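Local coordinates for dTDP-4-dehydrorhamnose reductase (Yersinia enterocolitica, PDB 5U9C), which probably reduces dTDP-4-dehydro-beta-L-rhamnose with NADPH to give dTDP-L-rhamnose, the closing step of dTDP-L-rhamnose biosynthesis, at residues F110-L121 with P257-Y266. Sequence-based numbering, arbitrary orientation.
Sequences FGGEGKLSYNEL and PYSEGIESIY
The carboxylate of E120 binds the turn at S264-I265 with both oxygens, a worked example of how one acidic side chain can fix a loop. OE2 takes the S264 hydroxyl on its syn lone pair (OE2 to OG 2.5 Å), while OE1 accepts a nearly straight bond from I265 N (2.9 Å, 166°). A bend at chi2 (90°) turns the carboxylate back to S264 and I265, while E120 and Y266 slide past each other in opposite directions, carboxylate and ring planes 40° apart. S264 OG also accepts from Y266 N, closing an ST turn. I265 brings CG2 up to N119 ND2 at a slant and sets CD1 against L121 CG (3.8 Å), L121 and I265 crossing at about a right angle. Further back, S117 OG donates to E263 OE1 from the anti side, tilted out of the carboxylate plane, while E263 OE2 bonds H246 of the third subunit. S259 OG reaches L116 O (2.6 Å) from above the carbonyl plane. The Y118 ring turns its edge to S259 O. The short, weakly bonded parallel pair 117-118 with 261-262 is separate from the six-stranded Rossmann-type sheet; H216 of its outer strand 213-217 donates its backbone N to E120 OE2, and L215 packs on E120 and Y266.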
loop_
_atom_site.group_PDB
_atom_site.type_symbol
_atom_site.label_atom_id
_atom_site.label_comp_id
_atom_site.label_asym_id
_atom_site.label_seq_id
_atom_site.Cartn_x
_atom_site.Cartn_y
_atom_site.Cartn_z
ATOM N N PHE D 110 -3.864 -9.311 -13.644
ATOM C CA PHE D 110 -3.654 -7.952 -13.167
ATOM C C PHE D 110 -4.759 -7.535 -12.185
ATOM O O PHE D 110 -5.819 -8.184 -12.096
ATOM C CB PHE D 110 -3.663 -6.959 -14.330
ATOM C CG PHE D 110 -2.578 -7.181 -15.331
ATOM C CD1 PHE D 110 -1.259 -6.839 -15.028
ATOM C CD2 PHE D 110 -2.866 -7.691 -16.579
ATOM C CE1 PHE D 110 -0.245 -7.025 -15.951
ATOM C CE2 PHE D 110 -1.857 -7.883 -17.514
ATOM C CZ PHE D 110 -0.549 -7.546 -17.204
ATOM N N GLY D 111 -4.510 -6.443 -11.474
ATOM C CA GLY D 111 -5.509 -5.854 -10.609
ATOM C C GLY D 111 -5.032 -5.347 -9.281
ATOM O O GLY D 111 -5.541 -4.352 -8.792
ATOM N N GLY D 112 -4.043 -6.023 -8.698
ATOM C CA GLY D 112 -3.545 -5.649 -7.398
ATOM C C GLY D 112 -2.954 -4.261 -7.380
ATOM O O GLY D 112 -2.999 -3.580 -6.361
ATOM N N GLU D 113 -2.430 -3.813 -8.509
ATOM C CA GLU D 113 -1.844 -2.472 -8.545
ATOM C C GLU D 113 -2.868 -1.355 -8.464
ATOM O O GLU D 113 -2.535 -0.259 -8.028
ATOM C CB GLU D 113 -0.964 -2.294 -9.779
ATOM C CG GLU D 113 -0.323 -0.922 -9.862
ATOM C CD GLU D 113 0.698 -0.810 -10.974
ATOM O OE1 GLU D 113 1.074 -1.846 -11.580
ATOM O OE2 GLU D 113 1.098 0.345 -11.246
ATOM N N GLY D 114 -4.093 -1.591 -8.941
ATOM C CA GLY D 114 -5.132 -0.579 -8.856
ATOM C C GLY D 114 -5.194 0.478 -9.941
ATOM O O GLY D 114 -5.964 1.455 -9.817
ATOM N N LYS D 115 -4.437 0.304 -11.022
ATOM C CA LYS D 115 -4.550 1.297 -12.109
ATOM C C LYS D 115 -5.667 0.935 -13.077
ATOM O O LYS D 115 -6.304 -0.108 -12.934
ATOM C CB LYS D 115 -3.226 1.573 -12.788
ATOM C CG LYS D 115 -2.537 0.441 -13.481
ATOM C CD LYS D 115 -1.219 1.007 -14.008
ATOM C CE LYS D 115 -0.396 0.034 -14.805
ATOM N NZ LYS D 115 0.745 0.787 -15.392
ATOM N N LEU D 116 -5.922 1.802 -14.038
ATOM C CA LEU D 116 -7.066 1.639 -14.942
ATOM C C LEU D 116 -6.878 0.681 -16.122
ATOM O O LEU D 116 -7.846 0.044 -16.560
ATOM C CB LEU D 116 -7.548 3.021 -15.393
ATOM C CG LEU D 116 -7.950 3.905 -14.163
ATOM C CD1 LEU D 116 -8.499 5.274 -14.561
ATOM C CD2 LEU D 116 -8.925 3.227 -13.185
ATOM N N SER D 117 -5.638 0.516 -16.586
ATOM C CA SER D 117 -5.393 -0.346 -17.730
ATOM C C SER D 117 -3.978 -0.906 -17.668
ATOM O O SER D 117 -3.092 -0.244 -17.129
ATOM C CB SER D 117 -5.556 0.476 -19.012
ATOM O OG SER D 117 -5.682 -0.381 -20.099
ATOM N N TYR D 118 -3.775 -2.097 -18.230
ATOM C CA TYR D 118 -2.480 -2.763 -18.229
ATOM C C TYR D 118 -2.065 -3.234 -19.642
ATOM O O TYR D 118 -2.883 -3.828 -20.379
ATOM C CB TYR D 118 -2.518 -3.998 -17.299
ATOM C CG TYR D 118 -2.905 -3.674 -15.868
ATOM C CD1 TYR D 118 -4.236 -3.644 -15.475
ATOM C CD2 TYR D 118 -1.927 -3.376 -14.914
ATOM C CE1 TYR D 118 -4.590 -3.317 -14.183
ATOM C CE2 TYR D 118 -2.270 -3.042 -13.611
ATOM C CZ TYR D 118 -3.603 -3.029 -13.246
ATOM O OH TYR D 118 -3.934 -2.717 -11.950
ATOM N N ASN D 119 -0.803 -2.993 -20.007
ATOM C CA ASN D 119 -0.265 -3.499 -21.270
ATOM C C ASN D 119 0.729 -4.653 -21.010
ATOM O O ASN D 119 0.949 -5.039 -19.839
ATOM C CB ASN D 119 0.312 -2.369 -22.132
ATOM C CG ASN D 119 1.524 -1.722 -21.522
ATOM O OD1 ASN D 119 2.419 -2.405 -20.988
ATOM N ND2 ASN D 119 1.595 -0.393 -21.634
ATOM N N GLU D 120 1.300 -5.213 -22.076
ATOM C CA GLU D 120 2.213 -6.356 -21.957
ATOM C C GLU D 120 3.512 -6.088 -21.146
ATOM O O GLU D 120 4.157 -7.032 -20.710
ATOM C CB GLU D 120 2.546 -6.980 -23.325
ATOM C CG GLU D 120 1.357 -7.553 -24.116
ATOM C CD GLU D 120 0.665 -6.547 -25.048
ATOM O OE1 GLU D 120 0.802 -5.327 -24.845
ATOM O OE2 GLU D 120 -0.041 -6.987 -25.987
ATOM N N LEU D 121 3.876 -4.822 -20.930
ATOM C CA LEU D 121 5.038 -4.493 -20.091
ATOM C C LEU D 121 4.702 -4.446 -18.594
ATOM O O LEU D 121 5.618 -4.516 -17.751
ATOM C CB LEU D 121 5.704 -3.172 -20.499
ATOM C CG LEU D 121 6.597 -3.254 -21.713
ATOM C CD1 LEU D 121 7.179 -1.877 -22.050
ATOM C CD2 LEU D 121 7.724 -4.268 -21.486
ATOM N N PRO D 257 -10.789 -6.392 -8.854
ATOM C CA PRO D 257 -10.052 -5.114 -8.794
ATOM C C PRO D 257 -10.906 -3.955 -9.311
ATOM O O PRO D 257 -11.937 -4.190 -9.939
ATOM C CB PRO D 257 -8.864 -5.357 -9.736
ATOM C CG PRO D 257 -9.380 -6.373 -10.717
ATOM C CD PRO D 257 -10.424 -7.200 -10.034
ATOM N N TYR D 258 -10.503 -2.721 -9.025
ATOM C CA TYR D 258 -11.224 -1.566 -9.553
ATOM C C TYR D 258 -11.203 -1.629 -11.075
ATOM O O TYR D 258 -12.162 -1.228 -11.724
ATOM C CB TYR D 258 -10.657 -0.247 -9.012
ATOM C CG TYR D 258 -10.892 -0.117 -7.508
ATOM C CD1 TYR D 258 -12.192 -0.155 -6.990
ATOM C CD2 TYR D 258 -9.831 0.054 -6.608
ATOM C CE1 TYR D 258 -12.432 -0.046 -5.636
ATOM C CE2 TYR D 258 -10.069 0.164 -5.239
ATOM C CZ TYR D 258 -11.380 0.115 -4.768
ATOM O OH TYR D 258 -11.667 0.222 -3.423
ATOM N N SER D 259 -10.111 -2.152 -11.629
ATOM C CA SER D 259 -10.039 -2.373 -13.048
ATOM C C SER D 259 -9.152 -3.535 -13.449
ATOM O O SER D 259 -8.065 -3.753 -12.862
ATOM C CB SER D 259 -9.540 -1.140 -13.776
ATOM O OG SER D 259 -9.560 -1.381 -15.164
ATOM N N GLU D 260 -9.639 -4.297 -14.425
ATOM C CA GLU D 260 -8.827 -5.342 -15.056
ATOM C C GLU D 260 -8.720 -5.034 -16.555
ATOM O O GLU D 260 -8.471 -5.913 -17.376
ATOM C CB GLU D 260 -9.328 -6.739 -14.783
ATOM C CG GLU D 260 -10.754 -7.024 -15.201
ATOM C CD GLU D 260 -11.075 -8.510 -15.122
ATOM O OE1 GLU D 260 -12.111 -8.847 -14.529
ATOM O OE2 GLU D 260 -10.264 -9.350 -15.627
ATOM N N GLY D 261 -8.880 -3.762 -16.901
ATOM C CA GLY D 261 -8.735 -3.351 -18.274
ATOM C C GLY D 261 -7.354 -3.711 -18.829
ATOM O O GLY D 261 -6.342 -3.621 -18.121
ATOM N N ILE D 262 -7.329 -4.181 -20.071
ATOM C CA ILE D 262 -6.077 -4.485 -20.766
ATOM C C ILE D 262 -6.012 -3.810 -22.134
ATOM O O ILE D 262 -7.039 -3.608 -22.793
ATOM C CB ILE D 262 -5.837 -5.987 -20.947
ATOM C CG1 ILE D 262 -7.072 -6.692 -21.502
ATOM C CG2 ILE D 262 -5.436 -6.628 -19.620
ATOM C CD1 ILE D 262 -6.767 -8.099 -21.987
ATOM N N GLU D 263 -4.808 -3.406 -22.513
ATOM C CA GLU D 263 -4.540 -2.842 -23.831
ATOM C C GLU D 263 -3.234 -3.454 -24.330
ATOM O O GLU D 263 -2.488 -4.087 -23.550
ATOM C CB GLU D 263 -4.510 -1.311 -23.805
ATOM C CG GLU D 263 -3.375 -0.694 -23.045
ATOM C CD GLU D 263 -3.623 0.780 -22.768
ATOM O OE1 GLU D 263 -4.603 1.109 -22.091
ATOM O OE2 GLU D 263 -2.817 1.608 -23.198
ATOM N N SER D 264 -2.996 -3.359 -25.633
ATOM C CA SER D 264 -1.790 -3.939 -26.215
ATOM C C SER D 264 -0.892 -2.894 -26.800
ATOM O O SER D 264 -1.355 -1.948 -27.444
ATOM C CB SER D 264 -2.133 -4.938 -27.316
ATOM O OG SER D 264 -0.952 -5.530 -27.866
ATOM N N ILE D 265 0.399 -3.071 -26.569
ATOM C CA ILE D 265 1.416 -2.230 -27.205
ATOM C C ILE D 265 2.088 -3.000 -28.337
ATOM O O ILE D 265 2.944 -2.457 -29.011
ATOM C CB ILE D 265 2.498 -1.788 -26.220
ATOM C CG1 ILE D 265 3.089 -2.999 -25.477
ATOM C CG2 ILE D 265 1.890 -0.806 -25.241
ATOM C CD1 ILE D 265 4.331 -2.689 -24.660
ATOM N N TYR D 266 1.723 -4.270 -28.535
ATOM C CA TYR D 266 2.357 -5.093 -29.575
ATOM C C TYR D 266 1.462 -5.546 -30.736
ATOM O O TYR D 266 1.982 -6.073 -31.710
ATOM C CB TYR D 266 3.008 -6.359 -28.953
ATOM C CG TYR D 266 4.122 -6.111 -27.933
ATOM C CD1 TYR D 266 5.083 -5.125 -28.137
ATOM C CD2 TYR D 266 4.272 -6.937 -26.834
ATOM C CE1 TYR D 266 6.107 -4.920 -27.232
ATOM C CE2 TYR D 266 5.299 -6.746 -25.922
ATOM C CZ TYR D 266 6.214 -5.735 -26.127
ATOM O OH TYR D 266 7.231 -5.523 -25.240
HETATM O O HOH W 1 -7.768 -2.812 -8.053
HETATM O O HOH W 2 -6.495 -2.190 -11.418
HETATM O O HOH W 3 -8.311 -1.158 -21.267
HETATM O O HOH W 4 -0.215 1.470 -22.799
#